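PDB 6D2K: FERM, ARHGEF and pleckstrin domain-containing protein 2 from Mus musculus, which acts through its full-length form as a guanine nucleotide exchange factor that activates RAC1, this chain being its membrane-targeting FERM domain. Local coordinates for residues I24-D29 with P68-V73; K6-R11 with K77-R82; Q31-Q36 with I61-M66. All coordinates share one frame; numbering follows the deposited sequence.

Interaction 1: residues I24-D29 with P68-V73; sequences IEPKCD and PIIRQV
In the ubiquitin-like N-terminal lobe of the FERM domain, the loop between strand 19-24 and helix 30-41 meets the start of the short helix 69-73 through Pro26, Cys28, Ile69 and Ile70. Two backbone amides of the helix's first turn are taken up by loop carbonyls. Ile69 N donates to Cys28 O at 2.8 Å, arriving close to the line of that carbonyl, while Ile70 N donates to Pro26 O at 3.0 Å. The type I turn from Glu25 to Cys28 brings both carbonyls to the same side, and Pro68 CA adds a C-H...O contact to Cys28 O at 3.3 Å. Asp29 and the Pro68 ring lie side by side, Asp29 OD2 3.8 Å from Pro68 CD. Ile69 and Ile24 approach tip to tip, CD1 to CD1, at a tight 3.3 Å. Ile69 CG1 is anti to its own carbonyl carbon (chi1 -67°) and lies by Cys28 O; Leu33 of helix 30-41 also touches both isoleucines. Pro26 CB meets Ile70 CB at a tight 3.4 Å. Lys27 NZ forms a salt bridge with Glu25 OE2, meeting it from above the carboxylate plane; the same oxygen also accepts from Glu5 N. First-turn amides have no acceptor within their own helix, and here Cys28 O and Pro26 O satisfy those of Ile69 and Ile70, while the CD1-CD1 contact is purely apolar.

Interaction 2: residues K6-R11 with K77-R82; sequences KHMRIR and KNAVLR
Arg11 and the Ala79-Leu81 backbone are joined by two hydrogen bonds of a parallel ladder: Arg11 N donates to Ala79 O, and Leu81 N returns a bond to Arg11 O, each at 2.9 Å. The second is the straighter at its acceptor, with a C=O...N angle of 173°. Val80, the bridge partner of Arg11, sends its CA toward the same Arg11 O at 3.3 Å in a C-H...O contact, so this oxygen is approached by an amide and by a carbon. Toward Asn78 the strands spread, and a water lies between them: it accepts from Ala79 N at 2.7 Å and also sits suspiciously close to Arg9 O, a link that remains doubtful. On the buried face, Ile10 CG2 lies against Leu81 CD1 at a tight 3.3 Å, the two side chains crossing obliquely. Ile10 CG2 is anti to the backbone N, with CG1 on the other branch (chi1 -60°) reaching Ala79 CB at 4.0 Å. Met8 brings its terminal CE to the same methyl at 3.8 Å, its chain bent at chi3. This parallel pairing of the first and last strands at the middle of a mixed sheet is the hallmark of the ubiquitin-like beta-grasp fold, here the FERM N-terminal lobe. Further out, Ile69 and Val73 of helix 69-73 touch Ile10 and Ala79 respectively, and Leu51 and Phe53 touch Leu81. Arg11 and Val80 both point to the opposite face of the sheet. Arg9, also on the exposed side, directs NH1 to a salt bridge with Asp23 of strand 19-24, the neighbouring strand.

Interaction 3: residues Q31-Q36 with I61-M66; sequences QVLLTQ and IWLEPM
Leu63 and Pro65, in the chain leaving strand 60-62, pack against the first turns of helix 30-41, the helix that lies across the sheet of the beta-grasp, ubiquitin-like FERM N-terminal lobe. Leu63 comes first and points into the core. Its CG is anti to the backbone N (chi1 -173°), and from there CD2 reaches Leu33 CD2 at 4.1 Å, the two leucine side chains crossing at about a right angle. The same CD2 lies 4.3 Å from Leu34 CG, so one methyl touches two successive leucines of the helix. Leu51 of strand 49-54 touches both of those leucines, and Leu81 of strand 79-85 touches Leu63, tying the trio to the sheet. Glu64 points away from the helix; its OE2 forms a salt bridge with Lys275 of helix 267-284 in the C-terminal PH-like lobe, and its backbone N bonds to Gln72 OE1. Pro65 follows and meets the helix with both its ring and its carbonyl. Its CB is 3.9 Å from Leu34 CD1, their side chains crossing at a slant. Pro65 O accepts from Gln31 N at 2.9 Å, in the carbonyl plane on a lone pair, giving this early helix amide an acceptor from the loop after strand 60-62. The Gln31 chain bends at chi2 (56°), which sets CD; OE1 lies 3.6 Å from Pro65 CB, while NE2 donates to Thr35 OG1 at 2.9 Å, the hydroxyl oxygen lying near the plane of the amide.

Overall arrangement
All three contacts lie in the ubiquitin-like N-terminal lobe. Along the chain they close successively wider loops: interaction 3 lies within the span of interaction 1, and that within interaction 2. Interactions 1 and 3 have centres about 9 Å apart, interactions 1 and 2 about 10 Å, and interactions 2 and 3 about 13 Å. Ile24 O probably bonds to Met8 N, linking the loop of interaction 1 to the strand pair of interaction 2, while Ile24 CD1 packs against Val32 between interactions 1 and 3. Ile10 and Leu33 meet between sheet and helix 30-41. The three contacts thus join sheet, helix 30-41 and helix 69-73 around one apolar core of the first FERM lobe.

Interaction 1: residues I24-D29 with P68-V73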
loop_
_atom_site.group_PDB
_atom_site.type_symbol
_atom_site.label_atom_id
_atom_site.label_comp_id
_atom_site.label_asym_id
_atom_site.label_seq_id
_atom_site.Cartn_x
_atom_site.Cartn_y
_atom_site.Cartn_z
ATOM N N ILE A 24 6.744 -14.145 -19.562
ATOM C CA ILE A 24 7.714 -13.114 -19.888
ATOM C C ILE A 24 9.123 -13.683 -19.876
ATOM O O ILE A 24 9.411 -14.625 -19.139
ATOM C CB ILE A 24 7.620 -11.954 -18.891
ATOM C CG1 ILE A 24 8.394 -10.734 -19.389
ATOM C CG2 ILE A 24 8.112 -12.391 -17.526
ATOM C CD1 ILE A 24 8.007 -9.456 -18.688
ATOM N N GLU A 25 9.994 -13.111 -20.700
ATOM C CA GLU A 25 11.400 -13.498 -20.695
ATOM C C GLU A 25 12.050 -12.992 -19.426
ATOM O O GLU A 25 11.980 -11.804 -19.120
ATOM C CB GLU A 25 12.125 -12.946 -21.918
ATOM C CG GLU A 25 11.639 -13.546 -23.219
ATOM C CD GLU A 25 12.278 -12.906 -24.431
ATOM O OE1 GLU A 25 11.947 -11.739 -24.732
ATOM O OE2 GLU A 25 13.110 -13.574 -25.082
ATOM N N PRO A 26 12.676 -13.903 -18.673
ATOM C CA PRO A 26 13.245 -13.563 -17.365
ATOM C C PRO A 26 14.178 -12.360 -17.426
ATOM O O PRO A 26 14.267 -11.623 -16.448
ATOM C CB PRO A 26 14.010 -14.827 -16.976
ATOM C CG PRO A 26 13.322 -15.929 -17.719
ATOM C CD PRO A 26 12.838 -15.330 -19.004
ATOM N N LYS A 27 14.845 -12.154 -18.559
ATOM C CA LYS A 27 15.826 -11.079 -18.682
ATOM C C LYS A 27 15.200 -9.702 -18.877
ATOM O O LYS A 27 15.883 -8.689 -18.757
ATOM C CB LYS A 27 16.771 -11.356 -19.849
ATOM C CG LYS A 27 16.090 -11.231 -21.202
ATOM C CD LYS A 27 17.036 -11.561 -22.343
ATOM C CE LYS A 27 16.299 -11.516 -23.666
ATOM N NZ LYS A 27 15.089 -12.381 -23.606
ATOM N N CYS A 28 13.911 -9.668 -19.201
ATOM C CA CYS A 28 13.210 -8.400 -19.387
ATOM C C CYS A 28 13.207 -7.559 -18.114
ATOM O O CYS A 28 13.117 -8.093 -17.010
ATOM C CB CYS A 28 11.765 -8.638 -19.840
ATOM S SG CYS A 28 11.596 -9.305 -21.511
ATOM N N ASP A 29 13.300 -6.244 -18.279
ATOM C CA ASP A 29 13.166 -5.321 -17.159
ATOM C C ASP A 29 11.756 -5.410 -16.595
ATOM O O ASP A 29 10.828 -5.749 -17.313
ATOM C CB ASP A 29 13.432 -3.886 -17.610
ATOM C CG ASP A 29 14.910 -3.570 -17.720
ATOM O OD1 ASP A 29 15.239 -2.485 -18.242
ATOM O OD2 ASP A 29 15.742 -4.397 -17.284
ATOM N N PRO A 68 16.161 -6.433 -14.483
ATOM C CA PRO A 68 15.631 -7.708 -14.971
ATOM C C PRO A 68 14.772 -8.400 -13.923
ATOM O O PRO A 68 15.144 -8.455 -12.750
ATOM C CB PRO A 68 16.898 -8.528 -15.229
ATOM C CG PRO A 68 17.917 -7.512 -15.559
ATOM C CD PRO A 68 17.621 -6.342 -14.662
ATOM N N ILE A 69 13.639 -8.938 -14.356
ATOM C CA ILE A 69 12.706 -9.606 -13.457
ATOM C C ILE A 69 13.307 -10.808 -12.731
ATOM O O ILE A 69 13.129 -10.973 -11.527
ATOM C CB ILE A 69 11.466 -10.070 -14.221
ATOM C CG1 ILE A 69 10.680 -8.849 -14.711
ATOM C CG2 ILE A 69 10.609 -10.961 -13.342
ATOM C CD1 ILE A 69 9.769 -9.139 -15.873
ATOM N N ILE A 70 14.002 -11.661 -13.469
ATOM C CA ILE A 70 14.514 -12.895 -12.892
ATOM C C ILE A 70 15.498 -12.614 -11.741
ATOM O O ILE A 70 15.561 -13.374 -10.774
ATOM C CB ILE A 70 15.152 -13.792 -13.982
ATOM C CG1 ILE A 70 14.966 -15.283 -13.661
ATOM C CG2 ILE A 70 16.605 -13.403 -14.221
ATOM C CD1 ILE A 70 15.592 -15.734 -12.373
ATOM N N ARG A 71 16.237 -11.512 -11.833
ATOM C CA ARG A 71 17.183 -11.133 -10.787
ATOM C C ARG A 71 16.505 -10.632 -9.512
ATOM O O ARG A 71 17.119 -10.588 -8.443
ATOM C CB ARG A 71 18.153 -10.085 -11.306
ATOM N N GLN A 72 15.243 -10.236 -9.637
ATOM C CA GLN A 72 14.435 -9.782 -8.513
ATOM C C GLN A 72 13.601 -10.901 -7.888
ATOM O O GLN A 72 13.555 -11.051 -6.672
ATOM C CB GLN A 72 13.491 -8.673 -8.987
ATOM C CG GLN A 72 14.209 -7.498 -9.630
ATOM C CD GLN A 72 13.269 -6.340 -9.881
ATOM O OE1 GLN A 72 12.673 -5.812 -8.946
ATOM N NE2 GLN A 72 13.130 -5.944 -11.142
ATOM N N VAL A 73 12.937 -11.691 -8.716
ATOM C CA VAL A 73 12.021 -12.693 -8.165
ATOM C C VAL A 73 12.683 -14.060 -7.860
ATOM O O VAL A 73 12.421 -14.655 -6.813
ATOM C CB VAL A 73 10.721 -12.809 -8.999
ATOM C CG1 VAL A 73 9.930 -11.500 -8.915
ATOM C CG2 VAL A 73 11.040 -13.129 -10.441
#

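Interaction 2: residues K6-R11 with K77-R82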
loop_
_atom_site.group_PDB
_atom_site.type_symbol
_atom_site.label_atom_id
_atom_site.label_comp_id
_atom_site.label_asym_id
_atom_site.label_seq_id
_atom_site.Cartn_x
_atom_site.Cartn_y
_atom_site.Cartn_z
ATOM N N LYS A 6 13.129 -18.777 -23.584
ATOM C CA LYS A 6 12.034 -19.423 -22.874
ATOM C C LYS A 6 11.464 -18.426 -21.868
ATOM O O LYS A 6 12.214 -17.712 -21.200
ATOM C CB LYS A 6 12.527 -20.676 -22.153
ATOM C CG LYS A 6 11.415 -21.588 -21.641
ATOM C CD LYS A 6 11.986 -22.711 -20.785
ATOM C CE LYS A 6 12.955 -22.154 -19.744
ATOM N NZ LYS A 6 13.342 -23.165 -18.718
ATOM N N HIS A 7 10.141 -18.362 -21.778
ATOM C CA HIS A 7 9.494 -17.400 -20.889
ATOM C C HIS A 7 9.225 -18.029 -19.529
ATOM O O HIS A 7 8.994 -19.234 -19.435
ATOM C CB HIS A 7 8.172 -16.913 -21.491
ATOM C CG HIS A 7 8.326 -15.959 -22.638
ATOM N ND1 HIS A 7 9.252 -16.138 -23.643
ATOM C CD2 HIS A 7 7.644 -14.831 -22.951
ATOM C CE1 HIS A 7 9.144 -15.153 -24.518
ATOM N NE2 HIS A 7 8.170 -14.350 -24.126
ATOM N N MET A 8 9.244 -17.209 -18.479
ATOM C CA MET A 8 8.786 -17.651 -17.165
ATOM C C MET A 8 7.310 -17.292 -16.987
ATOM O O MET A 8 6.840 -16.283 -17.516
ATOM C CB MET A 8 9.637 -17.040 -16.045
ATOM C CG MET A 8 9.692 -15.519 -16.034
ATOM S SD MET A 8 10.829 -14.856 -14.780
ATOM C CE MET A 8 10.085 -15.468 -13.262
ATOM N N ARG A 9 6.588 -18.135 -16.253
ATOM C CA ARG A 9 5.167 -17.931 -15.986
ATOM C C ARG A 9 5.056 -17.189 -14.674
ATOM O O ARG A 9 5.543 -17.654 -13.650
ATOM C CB ARG A 9 4.449 -19.276 -15.865
ATOM C CG ARG A 9 2.957 -19.172 -15.552
ATOM C CD ARG A 9 2.222 -18.476 -16.679
ATOM N NE ARG A 9 1.183 -19.308 -17.285
ATOM C CZ ARG A 9 1.387 -20.173 -18.273
ATOM N NH1 ARG A 9 2.603 -20.346 -18.774
ATOM N NH2 ARG A 9 0.369 -20.874 -18.761
ATOM N N ILE A 10 4.438 -16.016 -14.701
ATOM C CA ILE A 10 4.311 -15.234 -13.492
ATOM C C ILE A 10 2.836 -15.090 -13.133
ATOM O O ILE A 10 2.038 -14.705 -13.971
ATOM C CB ILE A 10 4.959 -13.850 -13.677
ATOM C CG1 ILE A 10 6.447 -14.030 -14.002
ATOM C CG2 ILE A 10 4.786 -13.002 -12.429
ATOM C CD1 ILE A 10 7.201 -12.748 -14.217
ATOM N N ARG A 11 2.472 -15.439 -11.900
ATOM C CA ARG A 11 1.101 -15.255 -11.440
ATOM C C ARG A 11 0.955 -13.869 -10.827
ATOM O O ARG A 11 1.722 -13.497 -9.936
ATOM C CB ARG A 11 0.736 -16.327 -10.415
ATOM C CG ARG A 11 0.760 -17.750 -10.975
ATOM C CD ARG A 11 0.452 -18.802 -9.911
ATOM N NE ARG A 11 -0.897 -18.676 -9.362
ATOM C CZ ARG A 11 -2.007 -19.027 -10.008
ATOM N NH1 ARG A 11 -1.936 -19.515 -11.242
ATOM N NH2 ARG A 11 -3.192 -18.883 -9.425
ATOM N N LYS A 77 10.027 -21.057 -11.806
ATOM C CA LYS A 77 8.885 -21.950 -11.962
ATOM C C LYS A 77 7.565 -21.327 -11.496
ATOM O O LYS A 77 6.518 -21.562 -12.101
ATOM C CB LYS A 77 9.139 -23.281 -11.238
ATOM C CG LYS A 77 10.323 -24.091 -11.784
ATOM C CD LYS A 77 9.990 -24.767 -13.108
ATOM C CE LYS A 77 11.085 -25.740 -13.543
ATOM N NZ LYS A 77 12.367 -25.078 -13.910
ATOM N N ASN A 78 7.610 -20.536 -10.426
ATOM C CA ASN A 78 6.383 -19.951 -9.891
ATOM C C ASN A 78 6.576 -18.633 -9.160
ATOM O O ASN A 78 6.418 -18.531 -7.940
ATOM C CB ASN A 78 5.649 -20.946 -9.004
ATOM C CG ASN A 78 6.585 -21.723 -8.128
ATOM O OD1 ASN A 78 7.255 -21.157 -7.264
ATOM N ND2 ASN A 78 6.654 -23.029 -8.353
ATOM N N ALA A 79 6.922 -17.620 -9.929
ATOM C CA ALA A 79 6.926 -16.272 -9.420
ATOM C C ALA A 79 5.477 -15.831 -9.181
ATOM O O ALA A 79 4.599 -16.054 -10.022
ATOM C CB ALA A 79 7.595 -15.361 -10.418
ATOM N N VAL A 80 5.229 -15.233 -8.023
ATOM C CA VAL A 80 3.922 -14.655 -7.724
ATOM C C VAL A 80 4.112 -13.219 -7.267
ATOM O O VAL A 80 4.963 -12.942 -6.431
ATOM C CB VAL A 80 3.199 -15.411 -6.604
ATOM C CG1 VAL A 80 1.836 -14.779 -6.343
ATOM C CG2 VAL A 80 3.039 -16.879 -6.972
ATOM N N LEU A 81 3.323 -12.312 -7.827
ATOM C CA LEU A 81 3.384 -10.907 -7.443
ATOM C C LEU A 81 1.956 -10.453 -7.281
ATOM O O LEU A 81 1.050 -11.102 -7.792
ATOM C CB LEU A 81 4.047 -10.078 -8.532
ATOM C CG LEU A 81 5.549 -10.324 -8.668
ATOM C CD1 LEU A 81 5.798 -11.357 -9.740
ATOM C CD2 LEU A 81 6.261 -9.036 -8.999
ATOM N N ARG A 82 1.743 -9.343 -6.578
ATOM C CA ARG A 82 0.389 -8.810 -6.478
ATOM C C ARG A 82 0.345 -7.325 -6.796
ATOM O O ARG A 82 1.285 -6.581 -6.537
ATOM C CB ARG A 82 -0.241 -9.093 -5.112
ATOM C CG ARG A 82 0.249 -8.228 -3.973
ATOM C CD ARG A 82 -0.445 -8.663 -2.691
ATOM N NE ARG A 82 -0.124 -7.813 -1.557
ATOM C CZ ARG A 82 -0.679 -7.952 -0.357
ATOM N NH1 ARG A 82 -0.345 -7.136 0.632
ATOM N NH2 ARG A 82 -1.581 -8.908 -0.159
HETATM O O HOH W 1 7.722 -18.080 -12.465
#

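Interaction 3: residues Q31-Q36 with I61-M66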
loop_
_atom_site.group_PDB
_atom_site.type_symbol
_atom_site.label_atom_id
_atom_site.label_comp_id
_atom_site.label_asym_id
_atom_site.label_seq_id
_atom_site.Cartn_x
_atom_site.Cartn_y
_atom_site.Cartn_z
ATOM N N GLN A 31 9.563 -3.255 -16.097
ATOM C CA GLN A 31 8.589 -2.450 -16.834
ATOM C C GLN A 31 7.780 -3.261 -17.846
ATOM O O GLN A 31 6.596 -3.002 -18.053
ATOM C CB GLN A 31 9.287 -1.287 -17.540
ATOM C CG GLN A 31 8.321 -0.275 -18.124
ATOM C CD GLN A 31 7.372 0.285 -17.078
ATOM O OE1 GLN A 31 7.800 0.958 -16.138
ATOM N NE2 GLN A 31 6.080 0.014 -17.239
ATOM N N VAL A 32 8.413 -4.237 -18.488
ATOM C CA VAL A 32 7.712 -5.082 -19.453
ATOM C C VAL A 32 6.487 -5.776 -18.837
ATOM O O VAL A 32 5.409 -5.827 -19.444
ATOM C CB VAL A 32 8.670 -6.121 -20.085
ATOM C CG1 VAL A 32 7.941 -6.961 -21.113
ATOM C CG2 VAL A 32 9.865 -5.408 -20.708
ATOM N N LEU A 33 6.649 -6.293 -17.621
ATOM C CA LEU A 33 5.561 -6.952 -16.915
ATOM C C LEU A 33 4.548 -5.923 -16.430
ATOM O O LEU A 33 3.344 -6.134 -16.546
ATOM C CB LEU A 33 6.092 -7.760 -15.727
ATOM C CG LEU A 33 5.015 -8.392 -14.837
ATOM C CD1 LEU A 33 4.077 -9.321 -15.619
ATOM C CD2 LEU A 33 5.663 -9.131 -13.659
ATOM N N LEU A 34 5.051 -4.823 -15.878
ATOM C CA LEU A 34 4.190 -3.750 -15.390
ATOM C C LEU A 34 3.249 -3.293 -16.509
ATOM O O LEU A 34 2.037 -3.238 -16.325
ATOM C CB LEU A 34 5.031 -2.584 -14.863
ATOM C CG LEU A 34 5.884 -2.839 -13.610
ATOM C CD1 LEU A 34 6.931 -1.763 -13.411
ATOM C CD2 LEU A 34 5.011 -2.970 -12.362
ATOM N N THR A 35 3.812 -3.009 -17.678
ATOM C CA THR A 35 3.012 -2.579 -18.827
ATOM C C THR A 35 2.004 -3.627 -19.327
ATOM O O THR A 35 0.887 -3.275 -19.715
ATOM C CB THR A 35 3.915 -2.092 -19.981
ATOM O OG1 THR A 35 4.615 -0.907 -19.571
ATOM C CG2 THR A 35 3.081 -1.780 -21.216
ATOM N N GLN A 36 2.373 -4.906 -19.318
ATOM C CA GLN A 36 1.409 -5.941 -19.672
ATOM C C GLN A 36 0.244 -5.924 -18.687
ATOM O O GLN A 36 -0.910 -6.102 -19.074
ATOM C CB GLN A 36 2.055 -7.336 -19.737
ATOM C CG GLN A 36 3.024 -7.512 -20.906
ATOM C CD GLN A 36 3.439 -8.965 -21.135
ATOM O OE1 GLN A 36 2.899 -9.887 -20.520
ATOM N NE2 GLN A 36 4.401 -9.169 -22.029
ATOM N N ILE A 61 8.201 -6.451 -1.022
ATOM C CA ILE A 61 9.114 -5.607 -1.774
ATOM C C ILE A 61 8.557 -5.288 -3.172
ATOM O O ILE A 61 7.855 -6.095 -3.774
ATOM C CB ILE A 61 10.548 -6.194 -1.807
ATOM C CG1 ILE A 61 11.079 -6.325 -3.231
ATOM C CG2 ILE A 61 10.616 -7.516 -1.052
ATOM C CD1 ILE A 61 12.480 -6.892 -3.300
ATOM N N TRP A 62 8.835 -4.082 -3.650
ATOM C CA TRP A 62 8.351 -3.634 -4.955
ATOM C C TRP A 62 9.188 -4.132 -6.125
ATOM O O TRP A 62 10.427 -4.142 -6.074
ATOM C CB TRP A 62 8.327 -2.108 -4.994
ATOM C CG TRP A 62 7.326 -1.501 -4.065
ATOM C CD1 TRP A 62 7.577 -0.829 -2.903
ATOM C CD2 TRP A 62 5.906 -1.514 -4.226
ATOM N NE1 TRP A 62 6.386 -0.418 -2.328
ATOM C CE2 TRP A 62 5.353 -0.829 -3.129
ATOM C CE3 TRP A 62 5.045 -2.054 -5.191
ATOM C CZ2 TRP A 62 3.972 -0.675 -2.969
ATOM C CZ3 TRP A 62 3.686 -1.884 -5.040
ATOM C CH2 TRP A 62 3.164 -1.195 -3.938
ATOM N N LEU A 63 8.514 -4.537 -7.194
ATOM C CA LEU A 63 9.208 -4.825 -8.446
ATOM C C LEU A 63 9.802 -3.542 -9.020
ATOM O O LEU A 63 9.103 -2.536 -9.146
ATOM C CB LEU A 63 8.244 -5.466 -9.453
ATOM C CG LEU A 63 8.887 -5.973 -10.746
ATOM C CD1 LEU A 63 9.677 -7.245 -10.470
ATOM C CD2 LEU A 63 7.830 -6.246 -11.783
ATOM N N GLU A 64 11.095 -3.574 -9.350
ATOM C CA GLU A 64 11.776 -2.409 -9.928
ATOM C C GLU A 64 11.643 -2.415 -11.452
ATOM O O GLU A 64 11.892 -3.428 -12.100
ATOM C CB GLU A 64 13.259 -2.384 -9.506
ATOM C CG GLU A 64 13.475 -2.371 -7.995
ATOM C CD GLU A 64 14.932 -2.193 -7.601
ATOM O OE1 GLU A 64 15.455 -1.073 -7.754
ATOM O OE2 GLU A 64 15.550 -3.169 -7.129
ATOM N N PRO A 65 11.249 -1.281 -12.040
ATOM C CA PRO A 65 10.955 -1.272 -13.479
ATOM C C PRO A 65 12.192 -1.402 -14.371
ATOM O O PRO A 65 12.054 -1.871 -15.500
ATOM C CB PRO A 65 10.297 0.097 -13.689
ATOM C CG PRO A 65 10.793 0.935 -12.550
ATOM C CD PRO A 65 10.887 -0.009 -11.391
ATOM N N MET A 66 13.359 -1.001 -13.874
ATOM C CA MET A 66 14.575 -0.934 -14.687
ATOM C C MET A 66 15.612 -1.991 -14.326
ATOM O O MET A 66 16.804 -1.819 -14.590
ATOM C CB MET A 66 15.218 0.447 -14.557
ATOM C CG MET A 66 14.253 1.596 -14.748
ATOM S SD MET A 66 14.122 2.107 -16.467
ATOM C CE MET A 66 14.737 3.783 -16.355
#